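Beta-xylanase (Caldicellulosiruptor kristjanssonii, PDB 7NWN) probably binds plant cell-wall polysaccharide through a family 9 carbohydrate-binding module of a multimodular xylanase-glucuronoyl esterase. Local coordinates at residues V94-D99 / A148-S153; L113-N118 / I130-T135; V25-P30 / W65-L70. All blocks are in the same frame, centred on the assembly; numbering follows the deposited sequence.

Contacts 1 and 2 join the same two sheets of a beta sandwich, their centres about 7 Å apart, and contact 2 is nested along the chain inside the loop that contact 1 closes. On the side of strand 93-99 turned away from the core, Glu95 ties them together: its OE2 forms a salt bridge with Arg116 NE at 2.8 Å. A hexaethylene glycol, probably from the crystallisation liquor, is bound beside Glu95 and Arg116. Contact 3 has its centre about 12 Å from that of contact 1 and about 16 Å from that of contact 2; Ile150 N and Leu70 O, 2.8 Å apart, link it to contact 1. Contact 1 also carries Asp99, a calcium ligand.

Contact 1: residues V94-D99 / A148-S153; sequences VEIFLD and ARIALS. With CA (calcium ion), chain S; EDO (1,2-ethanediol), chain J.
Ile96 meets Ala148 and Ile150 across the hydrophobic core, and its two branches divide the work. Its CB stands back from the opposite strand, 4.4 Å from Ile150 CD1. From there CG2 makes the tighter approach, 3.5 Å from Ile150 CD1, as the two isoleucines slide past one another in opposite directions. The other branch starts with CG1, a spacer lying anti to the carbonyl carbon (chi1 -65°); it carries CD1 along the strand to end 4.1 Å from Ala148 CB. One residue pair further on, Leu98 repeats the pattern with a single methyl: CD2 touches Leu152 CD2 at 3.8 Å, the two side chains crossing at about a right angle, and lies more loosely against Ile150 CG2. All four contacts are purely apolar, and the facing backbones stay far enough apart for side chains alone to fill the gap.

Beyond Leu98 the strand runs into a calcium site. Asp99 OD1 binds the ion at 2.2 Å; a water and the side chains of Asp103, Asp111 and Asp112 are also ligands.

The segments run nearly parallel, their axes 10.4 Å apart and crossing at -24°, as expected for facing sheets of a beta sandwich. Strand 93-99 lies between strands 112-118 and 161-171 in one sheet; strand 143-151 lies between 69-77 and 133-140 in the other, so that Leu113 and Tyr115 reach Ile150 from one flank while Leu70 and Val72 reach Leu98 and Ile96 from the other.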
loop_
_atom_site.group_PDB
_atom_site.type_symbol
_atom_site.label_atom_id
_atom_site.label_comp_id
_atom_site.label_asym_id
_atom_site.label_seq_id
_atom_site.Cartn_x
_atom_site.Cartn_y
_atom_site.Cartn_z
ATOM N N VAL A 94 -3.950 3.508 6.504
ATOM C CA VAL A 94 -3.981 2.648 5.336
ATOM C C VAL A 94 -3.241 1.344 5.683
ATOM O O VAL A 94 -2.359 1.351 6.514
ATOM C CB VAL A 94 -3.397 3.312 4.067
ATOM C CG1 VAL A 94 -4.059 4.639 3.714
ATOM C CG2 VAL A 94 -1.910 3.435 4.125
ATOM N N GLU A 95 -3.617 0.229 5.049
ATOM C CA GLU A 95 -2.944 -1.042 5.311
ATOM C C GLU A 95 -2.522 -1.628 3.966
ATOM O O GLU A 95 -3.223 -1.466 2.957
ATOM C CB GLU A 95 -3.941 -2.024 5.916
ATOM C CG GLU A 95 -4.464 -1.578 7.280
ATOM C CD GLU A 95 -5.352 -2.556 8.002
ATOM O OE1 GLU A 95 -5.523 -3.700 7.509
ATOM O OE2 GLU A 95 -5.886 -2.184 9.056
ATOM N N ILE A 96 -1.346 -2.267 3.988
ATOM C CA ILE A 96 -0.725 -2.845 2.802
ATOM C C ILE A 96 -0.445 -4.303 3.162
ATOM O O ILE A 96 0.121 -4.561 4.206
ATOM C CB ILE A 96 0.569 -2.075 2.409
ATOM C CG1 ILE A 96 0.206 -0.633 1.995
ATOM C CG2 ILE A 96 1.317 -2.762 1.245
ATOM C CD1 ILE A 96 1.381 0.315 2.168
ATOM N N PHE A 97 -0.864 -5.204 2.284
ATOM C CA PHE A 97 -0.671 -6.636 2.439
ATOM C C PHE A 97 0.170 -7.123 1.258
ATOM O O PHE A 97 -0.092 -6.697 0.135
ATOM C CB PHE A 97 -2.045 -7.308 2.343
ATOM C CG PHE A 97 -3.132 -6.819 3.291
ATOM C CD1 PHE A 97 -3.801 -5.620 3.061
ATOM C CD2 PHE A 97 -3.511 -7.593 4.389
ATOM C CE1 PHE A 97 -4.850 -5.218 3.882
ATOM C CE2 PHE A 97 -4.566 -7.207 5.218
ATOM C CZ PHE A 97 -5.230 -6.017 4.958
ATOM N N LEU A 98 1.138 -8.017 1.520
ATOM C CA LEU A 98 1.958 -8.586 0.455
ATOM C C LEU A 98 2.175 -10.093 0.686
ATOM O O LEU A 98 2.528 -10.515 1.795
ATOM C CB LEU A 98 3.306 -7.857 0.420
ATOM C CG LEU A 98 4.130 -8.046 -0.863
ATOM C CD1 LEU A 98 3.453 -7.399 -2.067
ATOM C CD2 LEU A 98 5.549 -7.495 -0.653
ATOM N N ASP A 99 1.949 -10.883 -0.375
ATOM C CA ASP A 99 2.312 -12.301 -0.410
ATOM C C ASP A 99 3.463 -12.383 -1.416
ATOM O O ASP A 99 3.213 -12.438 -2.626
ATOM C CB ASP A 99 1.092 -13.128 -0.836
ATOM C CG ASP A 99 1.304 -14.624 -1.187
ATOM O OD1 ASP A 99 2.388 -15.204 -0.892
ATOM O OD2 ASP A 99 0.372 -15.175 -1.806
ATOM N N ALA A 148 5.159 5.009 0.932
ATOM C CA ALA A 148 5.642 3.840 1.673
ATOM C C ALA A 148 6.628 3.046 0.808
ATOM O O ALA A 148 6.443 2.906 -0.412
ATOM C CB ALA A 148 4.469 2.967 2.087
ATOM N N ARG A 149 7.630 2.488 1.488
ATOM C CA ARG A 149 8.564 1.571 0.855
ATOM C C ARG A 149 8.560 0.273 1.668
ATOM O O ARG A 149 8.669 0.335 2.899
ATOM C CB ARG A 149 9.960 2.199 0.865
ATOM C CG ARG A 149 11.033 1.337 0.195
ATOM C CD ARG A 149 12.451 1.938 0.332
ATOM N NE ARG A 149 13.461 1.276 -0.526
ATOM C CZ ARG A 149 14.273 0.341 -0.031
ATOM N NH1 ARG A 149 14.190 -0.014 1.255
ATOM N NH2 ARG A 149 15.208 -0.176 -0.805
ATOM N N ILE A 150 8.431 -0.869 0.963
ATOM C CA ILE A 150 8.609 -2.185 1.565
ATOM C C ILE A 150 9.811 -2.895 0.905
ATOM O O ILE A 150 9.781 -3.151 -0.280
ATOM C CB ILE A 150 7.318 -2.996 1.401
ATOM C CG1 ILE A 150 6.156 -2.388 2.188
ATOM C CG2 ILE A 150 7.599 -4.441 1.796
ATOM C CD1 ILE A 150 4.802 -2.848 1.700
ATOM N N ALA A 151 10.869 -3.115 1.674
ATOM C CA ALA A 151 12.072 -3.812 1.228
ATOM C C ALA A 151 11.684 -5.276 0.928
ATOM O O ALA A 151 10.989 -5.906 1.726
ATOM C CB ALA A 151 13.064 -3.712 2.368
ATOM N N LEU A 152 12.012 -5.759 -0.279
ATOM C CA LEU A 152 11.693 -7.101 -0.748
ATOM C C LEU A 152 12.857 -8.038 -0.421
ATOM O O LEU A 152 14.017 -7.613 -0.426
ATOM C CB LEU A 152 11.478 -7.009 -2.258
ATOM C CG LEU A 152 10.224 -6.217 -2.625
ATOM C CD1 LEU A 152 10.171 -5.928 -4.132
ATOM C CD2 LEU A 152 8.981 -6.984 -2.148
ATOM N N SER A 153 12.553 -9.290 -0.083
ATOM C CA SER A 153 13.619 -10.213 0.298
ATOM C C SER A 153 13.986 -11.054 -0.916
ATOM O O SER A 153 15.130 -11.440 -1.057
ATOM C CB SER A 153 13.245 -11.129 1.451
ATOM O OG SER A 153 11.970 -11.689 1.172
HETATM CA CA CA S . 3.312 -15.987 0.890
HETATM C C1 EDO J . 17.960 -7.102 -2.739
HETATM O O1 EDO J . 17.368 -7.387 -3.997
HETATM C C2 EDO J . 17.245 -7.737 -1.610
HETATM O O2 EDO J . 17.660 -9.075 -1.370
HETATM O O HOH W 1 0.995 -16.871 1.264
#

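Contact 2: residues L113-N118 / I130-T135; sequences LHYRVN and ILRFYT
Tyr115 and Phe133 form an offset stack, with ring centroids 4.6 Å apart and planes only 8° from parallel. The side chains enter from facing strands and slide past each other in opposite directions, so each ring also covers the other's first carbon in a CH-pi contact. Phe133 CB lies 3.9 Å from the Tyr115 centroid, almost exactly on the ring normal, and Tyr115 CB sits over the Phe133 face at 3.6 Å. Thr135 CG2 covers the opposite face of the Phe133 ring toward its rim, and Arg116 O lies at the ring edge, 3.5 Å from CE2, so the ring's orientation is fixed from both faces and at an edge.

This is core packing of the beta sandwich: strand 112-118 belongs to the mixed sheet, whereas strand 133-140 is an outermost strand of the antiparallel one. The chain passes between them through the short strand 123-125 and the 3-10 turn 130-132, which is closed by Phe133 N donating to Ile130 O.

Val117 CG1 makes an apolar contact with Phe133 CZ at 4.1 Å. Its other methyl, CG2, meets Thr135 tip to tip in van der Waals contact, 3.7 Å from OG1, a hydroxyl whose hydrogen-bond partners include Asn121.

Arg132 offers a face of its guanidinium to Leu113 and its aliphatic chain to Tyr115 OH. The chain bends at chi3 (61°), and Leu113 CD1 rests over the centre of the guanidinium, 3.7 Å from CZ. NH2 is gripped by Ala151 O and a salt bridge to Glu100. Tyr115 OH, hydrogen-bonded to Asp129 O, packs 3.5 Å from Arg132 CB.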
loop_
_atom_site.group_PDB
_atom_site.type_symbol
_atom_site.label_atom_id
_atom_site.label_comp_id
_atom_site.label_asym_id
_atom_site.label_seq_id
_atom_site.Cartn_x
_atom_site.Cartn_y
_atom_site.Cartn_z
ATOM N N LEU A 113 3.079 -10.370 4.524
ATOM C CA LEU A 113 3.267 -9.094 5.219
ATOM C C LEU A 113 1.916 -8.398 5.336
ATOM O O LEU A 113 1.116 -8.404 4.389
ATOM C CB LEU A 113 4.257 -8.207 4.456
ATOM C CG LEU A 113 5.631 -8.827 4.117
ATOM C CD1 LEU A 113 6.472 -7.831 3.317
ATOM C CD2 LEU A 113 6.398 -9.295 5.355
ATOM N N HIS A 114 1.733 -7.750 6.496
ATOM C CA HIS A 114 0.572 -6.890 6.695
ATOM C C HIS A 114 0.983 -5.701 7.573
ATOM O O HIS A 114 1.253 -5.862 8.771
ATOM C CB HIS A 114 -0.603 -7.708 7.270
ATOM C CG HIS A 114 -1.844 -6.923 7.512
ATOM N ND1 HIS A 114 -2.832 -7.347 8.376
ATOM C CD2 HIS A 114 -2.250 -5.730 7.029
ATOM C CE1 HIS A 114 -3.797 -6.470 8.406
ATOM N NE2 HIS A 114 -3.465 -5.467 7.595
ATOM N N TYR A 115 1.067 -4.539 6.920
ATOM C CA TYR A 115 1.564 -3.316 7.551
ATOM C C TYR A 115 0.431 -2.291 7.545
ATOM O O TYR A 115 -0.490 -2.405 6.736
ATOM C CB TYR A 115 2.726 -2.754 6.726
ATOM C CG TYR A 115 3.979 -3.602 6.755
ATOM C CD1 TYR A 115 4.564 -4.006 7.945
ATOM C CD2 TYR A 115 4.611 -3.960 5.571
ATOM C CE1 TYR A 115 5.726 -4.782 7.947
ATOM C CE2 TYR A 115 5.804 -4.681 5.564
ATOM C CZ TYR A 115 6.344 -5.135 6.754
ATOM O OH TYR A 115 7.515 -5.851 6.741
ATOM N N ARG A 116 0.543 -1.304 8.441
ATOM C CA ARG A 116 -0.474 -0.248 8.595
ATOM C C ARG A 116 0.278 1.035 8.951
ATOM O O ARG A 116 1.284 0.957 9.657
ATOM C CB ARG A 116 -1.438 -0.599 9.757
ATOM C CG ARG A 116 -2.603 0.382 9.990
ATOM C CD ARG A 116 -3.473 -0.003 11.230
ATOM N NE ARG A 116 -4.145 -1.301 11.002
ATOM C CZ ARG A 116 -3.709 -2.488 11.453
ATOM N NH1 ARG A 116 -2.641 -2.570 12.241
ATOM N NH2 ARG A 116 -4.349 -3.590 11.096
ATOM N N VAL A 117 -0.203 2.192 8.445
ATOM C CA VAL A 117 0.351 3.474 8.861
ATOM C C VAL A 117 -0.826 4.446 8.915
ATOM O O VAL A 117 -1.698 4.419 8.028
ATOM C CB VAL A 117 1.479 3.967 7.911
ATOM C CG1 VAL A 117 1.057 4.004 6.447
ATOM C CG2 VAL A 117 2.100 5.290 8.336
ATOM N N ASN A 118 -0.905 5.215 10.009
ATOM C CA ASN A 118 -1.959 6.216 10.130
ATOM C C ASN A 118 -1.514 7.566 9.536
ATOM O O ASN A 118 -0.364 7.723 9.141
ATOM C CB ASN A 118 -2.452 6.300 11.579
ATOM C CG ASN A 118 -1.555 7.064 12.536
ATOM O OD1 ASN A 118 -0.590 7.717 12.151
ATOM N ND2 ASN A 118 -1.899 7.029 13.819
ATOM N N ILE A 130 8.795 -5.151 10.839
ATOM C CA ILE A 130 8.473 -3.749 10.569
ATOM C C ILE A 130 9.724 -2.972 10.110
ATOM O O ILE A 130 9.571 -1.892 9.550
ATOM C CB ILE A 130 7.789 -3.045 11.767
ATOM C CG1 ILE A 130 6.951 -1.816 11.320
ATOM C CG2 ILE A 130 8.828 -2.691 12.808
ATOM C CD1 ILE A 130 6.053 -1.241 12.401
ATOM N N LEU A 131 10.947 -3.518 10.313
ATOM C CA LEU A 131 12.182 -2.910 9.819
ATOM C C LEU A 131 12.204 -2.797 8.292
ATOM O O LEU A 131 12.994 -2.037 7.768
ATOM C CB LEU A 131 13.412 -3.688 10.310
ATOM C CG LEU A 131 13.903 -3.297 11.712
ATOM C CD1 LEU A 131 12.809 -3.459 12.775
ATOM C CD2 LEU A 131 15.098 -4.141 12.106
ATOM N N ARG A 132 11.332 -3.522 7.590
ATOM C CA ARG A 132 11.275 -3.488 6.137
ATOM C C ARG A 132 10.419 -2.313 5.649
ATOM O O ARG A 132 10.434 -2.036 4.459
ATOM C CB ARG A 132 10.642 -4.783 5.617
ATOM C CG ARG A 132 11.471 -6.003 6.067
ATOM C CD ARG A 132 10.746 -7.286 5.684
ATOM N NE ARG A 132 10.563 -7.398 4.259
ATOM C CZ ARG A 132 10.143 -8.478 3.633
ATOM N NH1 ARG A 132 9.881 -9.571 4.331
ATOM N NH2 ARG A 132 10.036 -8.486 2.313
ATOM N N PHE A 133 9.682 -1.658 6.575
ATOM C CA PHE A 133 8.601 -0.726 6.223
ATOM C C PHE A 133 9.066 0.691 6.553
ATOM O O PHE A 133 9.483 0.993 7.693
ATOM C CB PHE A 133 7.330 -1.092 7.004
ATOM C CG PHE A 133 6.046 -0.365 6.665
ATOM C CD1 PHE A 133 5.641 -0.234 5.351
ATOM C CD2 PHE A 133 5.162 0.007 7.680
ATOM C CE1 PHE A 133 4.417 0.341 5.022
ATOM C CE2 PHE A 133 3.921 0.573 7.366
ATOM C CZ PHE A 133 3.564 0.776 6.043
ATOM N N TYR A 134 9.069 1.549 5.523
ATOM C CA TYR A 134 9.541 2.908 5.752
ATOM C C TYR A 134 8.528 3.862 5.123
ATOM O O TYR A 134 8.225 3.705 3.936
ATOM C CB TYR A 134 10.883 3.077 5.052
ATOM C CG TYR A 134 11.534 4.435 5.135
ATOM C CD1 TYR A 134 11.420 5.259 6.255
ATOM C CD2 TYR A 134 12.299 4.886 4.057
ATOM C CE1 TYR A 134 12.065 6.486 6.285
ATOM C CE2 TYR A 134 12.959 6.110 4.073
ATOM C CZ TYR A 134 12.834 6.914 5.196
ATOM O OH TYR A 134 13.495 8.106 5.207
ATOM N N THR A 135 8.053 4.854 5.917
ATOM C CA THR A 135 6.895 5.630 5.456
ATOM C C THR A 135 7.102 7.105 5.799
ATOM O O THR A 135 7.776 7.429 6.779
ATOM C CB THR A 135 5.574 5.156 6.099
ATOM O OG1 THR A 135 5.693 5.375 7.507
ATOM C CG2 THR A 135 5.258 3.696 5.832
#

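Contact 3: residues V25-P30 / W65-L70; sequences VSYGSP and WDDNAL. With EDO (1,2-ethanediol), chain O; EDO (1,2-ethanediol), chain J.
The Trp65 indole takes the edge of the Tyr27 ring on one face, in a T-shaped pair with planes at 88° and Tyr27 CD2 3.7 Å from Trp65 CZ2. Tyr27 CA covers the five-membered ring on that same side. At the indole's edge lies the Val25 carbonyl, while NE1 donates to Lys203 O. The tyrosine has Asp67 OD1 near the plane of its own ring, reached from OH by a weak hydrogen bond of 3.3 Å; that carboxylate is also paired with Arg205.

The backbones meet in a single parallel beta bridge between Tyr27 and Trp65, where the chain leaving strand 22-25 joins the hairpin of strands 58-66 and 69-77. Trp65 N donates to Ser26 O at 3.0 Å and Gly28 N to Trp65 O at 2.7 Å. The latter carbonyl is crowded, for Tyr27 CA makes a C-H...O contact with it at 3.1 Å. Val25 CG1, anti to its own backbone nitrogen (chi1 -175°), packs 3.8 Å from Trp65 CD1.

A type I turn from Asp66 to Ala69 closes the hairpin. Asp66 holds it with one carboxylate oxygen, while OD2 bonds to Tyr71 OH and, less certainly because Ser29 is modelled in two conformers, to Ser29 OG. The Asx turn itself is made by Asn68 N, which donates to Asp66 OD1 at 2.8 Å from the anti side, 27° out of the carboxylate plane.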
loop_
_atom_site.group_PDB
_atom_site.type_symbol
_atom_site.label_atom_id
_atom_site.label_comp_id
_atom_site.label_asym_id
_atom_site.label_seq_id
_atom_site.Cartn_x
_atom_site.Cartn_y
_atom_site.Cartn_z
ATOM N N VAL A 25 2.737 -3.219 -12.411
ATOM C CA VAL A 25 3.530 -2.219 -11.708
ATOM C C VAL A 25 4.797 -1.919 -12.511
ATOM O O VAL A 25 5.634 -2.807 -12.757
ATOM C CB VAL A 25 3.917 -2.774 -10.334
ATOM C CG1 VAL A 25 4.662 -1.731 -9.469
ATOM C CG2 VAL A 25 2.694 -3.372 -9.629
ATOM N N SER A 26 4.953 -0.641 -12.855
ATOM C CA SER A 26 6.165 -0.162 -13.511
ATOM C C SER A 26 7.351 -0.004 -12.548
ATOM O O SER A 26 7.193 0.182 -11.339
ATOM C CB SER A 26 5.867 1.139 -14.150
ATOM O OG SER A 26 4.889 0.911 -15.135
ATOM N N TYR A 27 8.547 -0.003 -13.156
ATOM C CA TYR A 27 9.842 0.008 -12.502
ATOM C C TYR A 27 10.223 1.464 -12.257
ATOM O O TYR A 27 10.085 2.313 -13.150
ATOM C CB TYR A 27 10.900 -0.660 -13.389
ATOM C CG TYR A 27 12.255 -0.684 -12.740
ATOM C CD1 TYR A 27 13.150 0.374 -12.900
ATOM C CD2 TYR A 27 12.639 -1.752 -11.965
ATOM C CE1 TYR A 27 14.395 0.364 -12.284
ATOM C CE2 TYR A 27 13.867 -1.759 -11.328
ATOM C CZ TYR A 27 14.756 -0.717 -11.495
ATOM O OH TYR A 27 15.959 -0.802 -10.863
ATOM N N GLY A 28 10.701 1.735 -11.038
ATOM C CA GLY A 28 11.084 3.113 -10.702
ATOM C C GLY A 28 11.418 3.226 -9.225
ATOM O O GLY A 28 11.047 2.348 -8.442
ATOM N N SER A 29 12.178 4.274 -8.881
ATOM C CA SER A 29 12.736 4.448 -7.552
ATOM C C SER A 29 12.339 5.838 -7.056
ATOM O O SER A 29 13.011 6.812 -7.353
ATOM C CB SER A 29 14.243 4.303 -7.566
ATOM O OG SER A 29 14.637 2.984 -7.910
ATOM N N PRO A 30 11.210 5.992 -6.332
ATOM C CA PRO A 30 10.865 7.287 -5.743
ATOM C C PRO A 30 11.578 7.615 -4.427
ATOM O O PRO A 30 12.134 6.744 -3.720
ATOM C CB PRO A 30 9.365 7.212 -5.479
ATOM C CG PRO A 30 9.038 5.733 -5.455
ATOM C CD PRO A 30 10.145 4.982 -6.182
ATOM N N TRP A 65 7.993 -0.427 -8.495
ATOM C CA TRP A 65 8.973 -1.330 -7.907
ATOM C C TRP A 65 10.377 -1.011 -8.401
ATOM O O TRP A 65 10.550 -0.515 -9.507
ATOM C CB TRP A 65 8.647 -2.790 -8.256
ATOM C CG TRP A 65 8.870 -3.154 -9.699
ATOM C CD1 TRP A 65 8.067 -2.852 -10.765
ATOM C CD2 TRP A 65 9.962 -3.929 -10.223
ATOM N NE1 TRP A 65 8.573 -3.392 -11.924
ATOM C CE2 TRP A 65 9.728 -4.081 -11.615
ATOM C CE3 TRP A 65 11.104 -4.517 -9.655
ATOM C CZ2 TRP A 65 10.622 -4.776 -12.441
ATOM C CZ3 TRP A 65 11.954 -5.262 -10.462
ATOM C CH2 TRP A 65 11.734 -5.336 -11.842
ATOM N N ASP A 66 11.355 -1.346 -7.568
ATOM C CA ASP A 66 12.732 -1.341 -8.012
ATOM C C ASP A 66 13.385 -2.650 -7.570
ATOM O O ASP A 66 12.746 -3.474 -6.927
ATOM C CB ASP A 66 13.483 -0.062 -7.605
ATOM C CG ASP A 66 13.799 0.102 -6.127
ATOM O OD1 ASP A 66 13.906 -0.908 -5.401
ATOM O OD2 ASP A 66 14.047 1.255 -5.727
ATOM N N ASP A 67 14.695 -2.764 -7.796
ATOM C CA ASP A 67 15.404 -4.000 -7.518
ATOM C C ASP A 67 15.272 -4.407 -6.059
ATOM O O ASP A 67 15.453 -5.585 -5.805
ATOM C CB ASP A 67 16.904 -3.921 -7.861
ATOM C CG ASP A 67 17.133 -3.812 -9.362
ATOM O OD1 ASP A 67 16.179 -4.063 -10.155
ATOM O OD2 ASP A 67 18.217 -3.400 -9.729
ATOM N N ASN A 68 15.042 -3.448 -5.126
ATOM C CA ASN A 68 15.122 -3.745 -3.709
ATOM C C ASN A 68 13.767 -3.674 -2.973
ATOM O O ASN A 68 13.715 -4.004 -1.785
ATOM C CB ASN A 68 16.099 -2.800 -3.000
ATOM C CG ASN A 68 17.467 -2.821 -3.654
ATOM O OD1 ASN A 68 18.069 -3.885 -3.736
ATOM N ND2 ASN A 68 17.952 -1.667 -4.105
ATOM N N ALA A 69 12.717 -3.158 -3.621
ATOM C CA ALA A 69 11.572 -2.634 -2.873
ATOM C C ALA A 69 10.334 -2.518 -3.735
ATOM O O ALA A 69 10.404 -2.336 -4.959
ATOM C CB ALA A 69 11.872 -1.280 -2.262
ATOM N N LEU A 70 9.204 -2.550 -3.019
ATOM C CA LEU A 70 7.929 -2.105 -3.545
ATOM C C LEU A 70 7.578 -0.753 -2.909
ATOM O O LEU A 70 7.774 -0.587 -1.709
ATOM C CB LEU A 70 6.840 -3.143 -3.234
ATOM C CG LEU A 70 5.438 -2.827 -3.779
ATOM C CD1 LEU A 70 5.349 -2.914 -5.302
ATOM C CD2 LEU A 70 4.394 -3.723 -3.163
HETATM C C1 EDO O . 15.022 8.421 -8.872
HETATM O O1 EDO O . 13.958 8.973 -8.094
HETATM C C2 EDO O . 14.632 7.811 -10.176
HETATM O O2 EDO O . 14.327 8.762 -11.193
HETATM C C1 EDO J . 17.960 -7.102 -2.739
HETATM O O1 EDO J . 17.368 -7.387 -3.997
HETATM C C2 EDO J . 17.245 -7.737 -1.610
HETATM O O2 EDO J . 17.660 -9.075 -1.370
#